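PDB 6SQX: peptide-binding protein from Photobacterium damsela subsp. piscicida, which cleaves the peptidoglycan of potentially competing bacteria as a secreted NlpC/P60 endopeptidase, probably through a cysteine-peptidase mechanism. Local coordinates for residues A[265-270]-A[279-284]; A[224-229]-A[258-263]. One frame throughout, in Å; residues are numbered along the deposited sequence. Where two conformers were deposited one is given.

Contact 1 (A[265-270]-A[279-284]); sequences KLKIPV and LLTVNS
Four hydrogen bonds close the antiparallel pairing of 265-270 with 279-284, three of them between backbones. Ile268 and Leu280 form a hydrogen-bonded pair: Ile268 N reaches Leu280 O at 2.9 Å and Leu280 N reaches Ile268 O at 2.8 Å, both donors lying in the carbonyl planes. Val282 N meets Leu266 O almost along the C=O axis, the straightest of the four (171° at the hydrogen). At the next step the partner changes: Leu266 N binds the hydroxyl Ser284 OG at 2.8 Å, and this hydroxyl donates to Val282 O, so that a short serine, its OG anti to the carbonyl carbon, takes the place of a backbone acceptor for Leu266 N. Beta-branched Ile268 and Val282 fill one side, Ile268 CG1 crossing Val282 CG2 at about a right angle (3.8 Å). On the other face the extended chain of Lys267 crosses Thr281 obliquely, CE lying 3.3 Å from OG1, and continues to an amine bonded to Tyr229 OH; Leu279 CD2 lies by Pro269, tolerated because this non-hydrogen-bonded pair needs no N-H toward Leu279. The two strands make a beta hairpin at the sheet's margin, with 277-281 outermost and strand 259-262 flanking 265-271 on its other side.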
loop_
_atom_site.group_PDB
_atom_site.type_symbol
_atom_site.label_atom_id
_atom_site.label_comp_id
_atom_site.label_asym_id
_atom_site.label_seq_id
_atom_site.Cartn_x
_atom_site.Cartn_y
_atom_site.Cartn_z
ATOM N N LYS A 265 28.044 0.811 -2.285
ATOM C CA LYS A 265 27.483 -0.430 -2.796
ATOM C C LYS A 265 26.325 -0.855 -1.910
ATOM O O LYS A 265 26.450 -0.893 -0.680
ATOM C CB LYS A 265 28.530 -1.545 -2.891
ATOM C CG LYS A 265 29.651 -1.219 -3.901
ATOM C CD LYS A 265 30.588 -2.404 -4.104
ATOM C CE LYS A 265 31.796 -1.998 -4.973
ATOM N NZ LYS A 265 32.831 -3.065 -5.040
ATOM N N LEU A 266 25.209 -1.154 -2.544
ATOM C CA LEU A 266 24.049 -1.709 -1.869
ATOM C C LEU A 266 24.365 -3.086 -1.284
ATOM O O LEU A 266 25.110 -3.877 -1.861
ATOM C CB LEU A 266 22.974 -1.869 -2.954
ATOM C CG LEU A 266 21.574 -2.259 -2.553
ATOM C CD1 LEU A 266 20.984 -1.089 -1.789
ATOM C CD2 LEU A 266 20.779 -2.528 -3.814
ATOM N N LYS A 267 23.748 -3.402 -0.137
ATOM C CA LYS A 267 23.757 -4.768 0.370
ATOM C C LYS A 267 22.316 -5.276 0.442
ATOM O O LYS A 267 21.386 -4.523 0.769
ATOM C CB LYS A 267 24.452 -4.885 1.726
ATOM C CG LYS A 267 25.927 -4.446 1.718
ATOM C CD LYS A 267 26.628 -4.867 3.014
ATOM C CE LYS A 267 28.141 -4.785 2.900
ATOM N NZ LYS A 267 28.748 -5.466 4.065
ATOM N N ILE A 268 22.116 -6.532 0.064
ATOM C CA ILE A 268 20.771 -7.104 0.115
ATOM C C ILE A 268 20.827 -8.357 0.974
ATOM O O ILE A 268 21.825 -9.105 0.931
ATOM C CB ILE A 268 20.209 -7.436 -1.281
ATOM C CG1 ILE A 268 21.141 -8.385 -2.030
ATOM C CG2 ILE A 268 19.926 -6.183 -2.081
ATOM C CD1 ILE A 268 20.555 -8.962 -3.336
ATOM N N PRO A 269 19.783 -8.634 1.751
ATOM C CA PRO A 269 19.763 -9.867 2.546
ATOM C C PRO A 269 19.424 -11.025 1.634
ATOM O O PRO A 269 18.535 -10.928 0.781
ATOM C CB PRO A 269 18.612 -9.632 3.537
ATOM C CG PRO A 269 17.665 -8.694 2.761
ATOM C CD PRO A 269 18.609 -7.778 1.992
ATOM N N VAL A 270 20.151 -12.118 1.809
ATOM C CA VAL A 270 19.873 -13.337 1.073
ATOM C C VAL A 270 19.793 -14.490 2.061
ATOM O O VAL A 270 20.341 -14.434 3.171
ATOM C CB VAL A 270 20.915 -13.593 -0.045
ATOM C CG1 VAL A 270 20.866 -12.479 -1.109
ATOM C CG2 VAL A 270 22.314 -13.747 0.561
ATOM N N LEU A 279 23.977 -10.629 4.564
ATOM C CA LEU A 279 24.047 -9.546 3.598
ATOM C C LEU A 279 25.000 -9.879 2.450
ATOM O O LEU A 279 26.120 -10.365 2.657
ATOM C CB LEU A 279 24.485 -8.253 4.278
ATOM C CG LEU A 279 23.508 -7.683 5.300
ATOM C CD1 LEU A 279 24.107 -6.398 5.857
ATOM C CD2 LEU A 279 22.129 -7.398 4.696
ATOM N N LEU A 280 24.549 -9.590 1.234
ATOM C CA LEU A 280 25.362 -9.742 0.032
ATOM C C LEU A 280 25.603 -8.374 -0.582
ATOM O O LEU A 280 24.646 -7.635 -0.821
ATOM C CB LEU A 280 24.610 -10.602 -0.978
ATOM C CG LEU A 280 25.187 -10.691 -2.394
ATOM C CD1 LEU A 280 26.483 -11.496 -2.330
ATOM C CD2 LEU A 280 24.176 -11.313 -3.372
ATOM N N THR A 281 26.867 -8.054 -0.873
ATOM C CA THR A 281 27.181 -6.798 -1.548
ATOM C C THR A 281 26.877 -6.897 -3.045
ATOM O O THR A 281 27.290 -7.853 -3.713
ATOM C CB THR A 281 28.660 -6.468 -1.365
ATOM O OG1 THR A 281 28.922 -6.253 0.015
ATOM C CG2 THR A 281 29.027 -5.200 -2.118
ATOM N N VAL A 282 26.169 -5.902 -3.572
ATOM C CA VAL A 282 25.775 -5.847 -4.977
ATOM C C VAL A 282 26.669 -4.857 -5.711
ATOM O O VAL A 282 26.937 -3.765 -5.210
ATOM C CB VAL A 282 24.299 -5.402 -5.072
ATOM C CG1 VAL A 282 23.812 -5.382 -6.515
ATOM C CG2 VAL A 282 23.401 -6.297 -4.217
ATOM N N ASN A 283 27.127 -5.221 -6.904
ATOM C CA ASN A 283 27.816 -4.230 -7.745
ATOM C C ASN A 283 26.830 -3.126 -8.121
ATOM O O ASN A 283 25.826 -3.380 -8.794
ATOM C CB ASN A 283 28.384 -4.902 -8.989
ATOM C CG ASN A 283 29.691 -5.658 -8.699
ATOM O OD1 ASN A 283 30.518 -5.212 -7.889
ATOM N ND2 ASN A 283 29.871 -6.810 -9.347
ATOM N N SER A 284 27.079 -1.901 -7.661
ATOM C CA SER A 284 26.063 -0.856 -7.663
ATOM C C SER A 284 26.352 0.287 -8.630
ATOM O O SER A 284 25.664 1.316 -8.569
ATOM C CB SER A 284 25.865 -0.319 -6.245
ATOM O OG SER A 284 25.490 -1.381 -5.370
#

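Contact 2 (A[224-229]-A[258-263]); sequences TQWKRY and ILPEHK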
loop_
_atom_site.group_PDB
_atom_site.type_symbol
_atom_site.label_atom_id
_atom_site.label_comp_id
_atom_site.label_asym_id
_atom_site.label_seq_id
_atom_site.Cartn_x
_atom_site.Cartn_y
_atom_site.Cartn_z
ATOM N N THR A 224 21.996 -6.163 15.099
ATOM C CA THR A 224 22.996 -5.214 15.588
ATOM C C THR A 224 23.753 -4.566 14.432
ATOM O O THR A 224 23.951 -3.340 14.404
ATOM C CB THR A 224 23.969 -5.924 16.542
ATOM O OG1 THR A 224 23.252 -6.392 17.693
ATOM C CG2 THR A 224 25.082 -4.966 17.015
ATOM N N GLN A 225 24.206 -5.375 13.477
ATOM C CA GLN A 225 24.979 -4.814 12.380
ATOM C C GLN A 225 24.093 -3.993 11.446
ATOM O O GLN A 225 24.526 -2.952 10.936
ATOM C CB GLN A 225 25.672 -5.944 11.620
ATOM C CG GLN A 225 26.722 -6.681 12.433
ATOM C CD GLN A 225 27.701 -5.724 13.105
ATOM O OE1 GLN A 225 28.258 -4.831 12.454
ATOM N NE2 GLN A 225 27.906 -5.897 14.419
ATOM N N TRP A 226 22.841 -4.427 11.236
ATOM C CA TRP A 226 21.922 -3.665 10.385
ATOM C C TRP A 226 21.846 -2.210 10.844
ATOM O O TRP A 226 21.951 -1.278 10.033
ATOM C CB TRP A 226 20.532 -4.306 10.449
ATOM C CG TRP A 226 19.525 -3.593 9.639
ATOM C CD1 TRP A 226 18.788 -2.483 9.998
ATOM C CD2 TRP A 226 19.110 -3.946 8.319
ATOM N NE1 TRP A 226 17.946 -2.121 8.953
ATOM C CE2 TRP A 226 18.105 -3.023 7.927
ATOM C CE3 TRP A 226 19.476 -4.970 7.434
ATOM C CZ2 TRP A 226 17.482 -3.085 6.672
ATOM C CZ3 TRP A 226 18.842 -5.046 6.189
ATOM C CH2 TRP A 226 17.856 -4.099 5.818
ATOM N N LYS A 227 21.692 -2.000 12.153
ATOM C CA LYS A 227 21.537 -0.666 12.723
ATOM C C LYS A 227 22.780 0.197 12.615
ATOM O O LYS A 227 22.693 1.402 12.867
ATOM C CB LYS A 227 21.128 -0.768 14.197
ATOM C CG LYS A 227 19.755 -1.365 14.387
ATOM C CD LYS A 227 19.402 -1.475 15.877
ATOM C CE LYS A 227 19.626 -0.141 16.600
ATOM N NZ LYS A 227 18.821 0.023 17.862
ATOM N N ARG A 228 23.926 -0.368 12.266
ATOM C CA ARG A 228 25.132 0.438 12.137
ATOM C C ARG A 228 25.335 0.975 10.736
ATOM O O ARG A 228 26.187 1.861 10.556
ATOM C CB ARG A 228 26.371 -0.354 12.579
ATOM C CG ARG A 228 26.353 -0.700 14.064
ATOM C CD ARG A 228 27.545 -1.533 14.466
ATOM N NE ARG A 228 27.432 -1.945 15.869
ATOM C CZ ARG A 228 28.238 -2.818 16.470
ATOM N NH1 ARG A 228 28.042 -3.127 17.745
ATOM N NH2 ARG A 228 29.236 -3.383 15.801
ATOM N N TYR A 229 24.585 0.467 9.752
ATOM C CA TYR A 229 24.812 0.872 8.374
ATOM C C TYR A 229 24.058 2.151 8.066
ATOM O O TYR A 229 22.958 2.391 8.579
ATOM C CB TYR A 229 24.308 -0.184 7.387
ATOM C CG TYR A 229 25.216 -1.377 7.202
ATOM C CD1 TYR A 229 26.359 -1.287 6.415
ATOM C CD2 TYR A 229 24.915 -2.610 7.798
ATOM C CE1 TYR A 229 27.184 -2.393 6.232
ATOM C CE2 TYR A 229 25.718 -3.689 7.619
ATOM C CZ TYR A 229 26.853 -3.589 6.839
ATOM O OH TYR A 229 27.646 -4.704 6.688
ATOM N N ILE A 258 14.373 -0.323 1.747
ATOM C CA ILE A 258 15.270 0.367 2.635
ATOM C C ILE A 258 16.388 -0.622 2.951
ATOM O O ILE A 258 16.154 -1.665 3.575
ATOM C CB ILE A 258 14.549 0.864 3.899
ATOM C CG1 ILE A 258 13.430 1.852 3.527
ATOM C CG2 ILE A 258 15.518 1.515 4.895
ATOM C CD1 ILE A 258 12.440 2.072 4.732
ATOM N N LEU A 259 17.601 -0.335 2.466
ATOM C CA LEU A 259 18.644 -1.346 2.493
ATOM C C LEU A 259 19.978 -0.733 2.891
ATOM O O LEU A 259 20.211 0.466 2.671
ATOM C CB LEU A 259 18.811 -1.975 1.098
ATOM C CG LEU A 259 17.584 -2.789 0.621
ATOM C CD1 LEU A 259 17.671 -3.034 -0.910
ATOM C CD2 LEU A 259 17.523 -4.141 1.381
ATOM N N PRO A 260 20.870 -1.527 3.489
ATOM C CA PRO A 260 22.204 -1.021 3.842
ATOM C C PRO A 260 23.041 -0.662 2.617
ATOM O O PRO A 260 22.876 -1.215 1.525
ATOM C CB PRO A 260 22.853 -2.205 4.589
ATOM C CG PRO A 260 21.696 -3.041 5.073
ATOM C CD PRO A 260 20.655 -2.911 3.962
ATOM N N GLU A 261 24.009 0.229 2.849
ATOM C CA GLU A 261 24.951 0.600 1.811
ATOM C C GLU A 261 26.299 0.876 2.474
ATOM O O GLU A 261 26.373 1.482 3.548
ATOM C CB GLU A 261 24.425 1.859 1.087
ATOM C CG GLU A 261 25.434 2.600 0.202
ATOM C CD GLU A 261 26.196 3.687 0.963
ATOM O OE1 GLU A 261 27.445 3.636 0.966
ATOM O OE2 GLU A 261 25.551 4.600 1.557
ATOM N N HIS A 262 27.365 0.393 1.845
ATOM C CA HIS A 262 28.712 0.589 2.352
ATOM C C HIS A 262 29.616 0.914 1.170
ATOM O O HIS A 262 29.606 0.184 0.172
ATOM C CB HIS A 262 29.160 -0.691 3.071
ATOM C CG HIS A 262 30.569 -0.636 3.568
ATOM N ND1 HIS A 262 30.919 0.018 4.729
ATOM C CD2 HIS A 262 31.723 -1.132 3.054
ATOM C CE1 HIS A 262 32.223 -0.087 4.919
ATOM N NE2 HIS A 262 32.737 -0.778 3.916
ATOM N N LYS A 263 30.364 2.024 1.271
ATOM C CA LYS A 263 31.272 2.448 0.197
ATOM C C LYS A 263 30.555 2.552 -1.144
ATOM O O LYS A 263 31.151 2.347 -2.213
ATOM C CB LYS A 263 32.552 1.608 0.126
ATOM C CG LYS A 263 33.433 1.797 1.369
ATOM C CD LYS A 263 34.657 0.884 1.348
ATOM C CE LYS A 263 35.470 0.984 2.649
ATOM N NZ LYS A 263 36.529 -0.066 2.776
#
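Two aromatic rings, Trp226 and Tyr229, each present a face to the same proline. Pro260 CG stands 3.9 Å from the centroid of the six-membered ring of Trp226, 22° off its normal, while Pro260 CB lies 4.0 Å from the centroid of the Tyr229 ring; both are CH-pi contacts. Pro260 CD completes the indole contact, 3.6 Å from Trp226 CH2. The rim of the indole, near its plane, meets the backbone oxygen Ile258 O, 3.7 Å from Trp226 CZ2. The tyrosine edge meets the methylene His262 CB, 4.1 Å from Tyr229 CE1, and Trp226 O also lies at that ring's edge, in its plane.

The compact, rigid pyrrolidine suits this place because its neighbouring CH2 groups can serve two rings at once. Torsions direct the rings: Trp226 CG is anti to the backbone N (chi1 179°), carrying the indole along to the beginning of the strand, whereas Tyr229 CG is anti to its carbonyl carbon. A type I turn from Trp226 to Tyr229 brings both residues to the strand, held by Tyr229 N bonding Trp226 O at 3.2 Å. No hydrogen bond joins the two segments, and the polar ends are satisfied elsewhere, Trp226 NE1 by Tyr65 OH and Tyr229 OH by Lys267.

Glu261, its CB directed away from the turn, forms a salt bridge with Arg230. The contact thus lays the C-terminal part of helix 220-226 and the turn from Trp226 to Tyr229 against strand 259-262, which runs between strands 230-234 and 265-271 in an antiparallel sheet; Trp226 also touches Leu231, and Ile258 packs on helix 50-64.

Strands 259-262 and 265-271, consecutive in the chain and adjacent in one antiparallel sheet, unite the two contacts, whose centres are about 10 Å apart. Contact 2 applies a helix and its turn to the sheet, and contact 1 supplies the hairpin that borders it. Lys267 is the main joint: its N lies 2.9 Å from Pro260 O and its NZ 2.9 Å from Tyr229 OH, both probable hydrogen bonds. Leu279 CD1 adds packing at 3.6 Å from Tyr229 CE2, so the tyrosine belongs to both neighbourhoods. Neither contact contains Cys324, the cysteine found oxidised to cysteinesulfonic acid; both belong to the five-stranded sheet that includes strands 230-234 and 289-291.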